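Long-range contact in IclR transcriptional regulator (Thermotoga maritima, PDB 1MKM), which probably binds DNA as a transcriptional regulator of the IclR family, with a winged helix-turn-helix domain and a zinc-binding C-terminal domain: residues 164-169 with 188-193. Residues are numbered along the deposited sequence; the frame is centred on the assembly and turned at random.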
loop_
_atom_site.group_PDB
_atom_site.type_symbol
_atom_site.label_atom_id
_atom_site.label_comp_id
_atom_site.label_asym_id
_atom_site.label_seq_id
_atom_site.Cartn_x
_atom_site.Cartn_y
_atom_site.Cartn_z
ATOM N N THR B 164 -26.603 13.755 -24.338
ATOM C CA THR B 164 -27.271 12.472 -24.219
ATOM C C THR B 164 -28.727 12.640 -24.655
ATOM O O THR B 164 -29.296 13.726 -24.529
ATOM C CB THR B 164 -27.160 11.918 -22.761
ATOM O OG1 THR B 164 -27.227 12.996 -21.817
ATOM C CG2 THR B 164 -25.839 11.180 -22.575
ATOM N N PRO B 165 -29.339 11.575 -25.208
ATOM C CA PRO B 165 -30.733 11.631 -25.663
ATOM C C PRO B 165 -31.698 12.320 -24.702
ATOM O O PRO B 165 -32.871 12.507 -25.016
ATOM C CB PRO B 165 -31.091 10.155 -25.900
ATOM C CG PRO B 165 -30.011 9.377 -25.159
ATOM C CD PRO B 165 -28.791 10.219 -25.373
ATOM N N ASN B 166 -31.200 12.701 -23.531
ATOM C CA ASN B 166 -32.034 13.369 -22.546
ATOM C C ASN B 166 -31.568 14.806 -22.301
ATOM O O ASN B 166 -32.104 15.505 -21.438
ATOM C CB ASN B 166 -32.031 12.581 -21.232
ATOM C CG ASN B 166 -32.420 11.120 -21.419
ATOM O OD1 ASN B 166 -32.678 10.411 -20.448
ATOM N ND2 ASN B 166 -32.453 10.663 -22.665
ATOM N N THR B 167 -30.572 15.245 -23.066
ATOM C CA THR B 167 -30.049 16.601 -22.933
ATOM C C THR B 167 -30.995 17.561 -23.653
ATOM O O THR B 167 -31.048 17.587 -24.885
ATOM C CB THR B 167 -28.638 16.744 -23.569
ATOM O OG1 THR B 167 -27.794 15.667 -23.149
ATOM C CG2 THR B 167 -27.996 18.057 -23.145
ATOM N N ILE B 168 -31.741 18.340 -22.874
ATOM C CA ILE B 168 -32.693 19.318 -23.400
ATOM C C ILE B 168 -32.028 20.298 -24.379
ATOM O O ILE B 168 -31.088 21.005 -24.011
ATOM C CB ILE B 168 -33.313 20.136 -22.249
ATOM C CG1 ILE B 168 -33.937 19.198 -21.220
ATOM C CG2 ILE B 168 -34.358 21.090 -22.786
ATOM C CD1 ILE B 168 -34.557 19.919 -20.036
ATOM N N THR B 169 -32.521 20.357 -25.617
ATOM C CA THR B 169 -31.946 21.261 -26.613
ATOM C C THR B 169 -32.888 22.407 -27.022
ATOM O O THR B 169 -32.562 23.204 -27.900
ATOM C CB THR B 169 -31.511 20.478 -27.881
ATOM O OG1 THR B 169 -30.698 19.362 -27.499
ATOM C CG2 THR B 169 -30.693 21.370 -28.808
ATOM N N VAL B 188 -33.784 18.022 -11.277
ATOM C CA VAL B 188 -33.485 16.611 -11.441
ATOM C C VAL B 188 -32.823 16.403 -12.793
ATOM O O VAL B 188 -33.277 16.949 -13.799
ATOM C CB VAL B 188 -34.762 15.751 -11.391
ATOM C CG1 VAL B 188 -34.431 14.310 -11.718
ATOM C CG2 VAL B 188 -35.417 15.853 -10.013
ATOM N N ASP B 189 -31.744 15.624 -12.814
ATOM C CA ASP B 189 -31.037 15.339 -14.053
ATOM C C ASP B 189 -31.292 13.907 -14.478
ATOM O O ASP B 189 -30.556 12.995 -14.100
ATOM C CB ASP B 189 -29.528 15.565 -13.896
ATOM C CG ASP B 189 -28.727 14.922 -15.023
ATOM O OD1 ASP B 189 -29.292 14.784 -16.122
ATOM O OD2 ASP B 189 -27.544 14.560 -14.830
ATOM N N ASN B 190 -32.343 13.701 -15.259
ATOM C CA ASN B 190 -32.652 12.363 -15.723
ATOM C C ASN B 190 -31.704 12.035 -16.864
ATOM O O ASN B 190 -32.081 12.109 -18.030
ATOM C CB ASN B 190 -34.102 12.277 -16.199
ATOM C CG ASN B 190 -34.506 10.864 -16.585
ATOM O OD1 ASN B 190 -34.494 9.953 -15.756
ATOM N ND2 ASN B 190 -34.863 10.674 -17.853
ATOM N N GLU B 191 -30.467 11.691 -16.514
ATOM C CA GLU B 191 -29.445 11.342 -17.491
ATOM C C GLU B 191 -29.276 12.390 -18.583
ATOM O O GLU B 191 -28.938 12.069 -19.717
ATOM C CB GLU B 191 -29.763 9.974 -18.100
ATOM C CG GLU B 191 -28.854 8.855 -17.582
ATOM C CD GLU B 191 -29.513 7.487 -17.612
ATOM O OE1 GLU B 191 -30.543 7.319 -16.921
ATOM O OE2 GLU B 191 -29.001 6.585 -18.315
ATOM N N GLU B 192 -29.498 13.647 -18.215
ATOM C CA GLU B 192 -29.380 14.776 -19.133
ATOM C C GLU B 192 -27.926 15.216 -19.280
ATOM O O GLU B 192 -27.541 15.748 -20.315
ATOM C CB GLU B 192 -30.210 15.965 -18.629
ATOM C CG GLU B 192 -31.657 15.640 -18.281
ATOM C CD GLU B 192 -32.368 16.803 -17.614
ATOM O OE1 GLU B 192 -32.550 17.855 -18.258
ATOM O OE2 GLU B 192 -32.747 16.670 -16.434
ATOM N N ASN B 193 -27.123 15.016 -18.240
ATOM C CA ASN B 193 -25.718 15.402 -18.299
ATOM C C ASN B 193 -24.897 14.184 -18.684
ATOM O O ASN B 193 -24.237 14.183 -19.721
ATOM C CB ASN B 193 -25.254 15.966 -16.949
ATOM C CG ASN B 193 -23.802 16.454 -16.975
ATOM O OD1 ASN B 193 -22.860 15.661 -16.906
ATOM N ND2 ASN B 193 -23.625 17.762 -17.075
#
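Thr164 and Thr167 present their hydroxyls to two successive carbonyls of the facing turn. Thr164 OG1 donates to Glu191 O at 2.9 Å, meeting the carbonyl 25° out of its plane; chi1 of 36° sets this hydroxyl between its backbone N and carbonyl carbon. Thr167 OG1 lies 2.8 Å from Glu192 O and also accepts from the backbone N of Thr164, which ties the two threonines together across the type I turn 164-167. Beside them, the CB and CG of Glu192 pack against the carbonyl of Asn166, with CG 3.2 Å from Asn166 O. Ile168 lies alongside Glu192, pointing the same way, its CD1 3.4 Å from Glu192 OE1. Asn166 OD1 comes to 3.4 Å from Asn190 ND2, at an angle too poor for a hydrogen bond, the amide planes 18° apart.

The contact joins the loop between helices 148-157 and 171-184 to the turn that follows strand 187-190, an outermost strand of this chain's sheet, in the GAF-like C-terminal domain. Behind the first shell, Glu192 OE2 forms a salt bridge with Lys140 and accepts from Asn190 N through its anti lone pair, at 3.2 Å. An alanine here has no carboxylate, and would probably leave the charge of Lys140 without its mate and Asn190 N without this acceptor, and open a gap beside Ile168. Asp189, a zinc ligand seen in this protein, pins the turn from within: its OD1 accepts from Asn193 N at 3.0 Å. Backbone hydrogen bonds join Asp189 to Cys199, another zinc ligand, on strand 197-205.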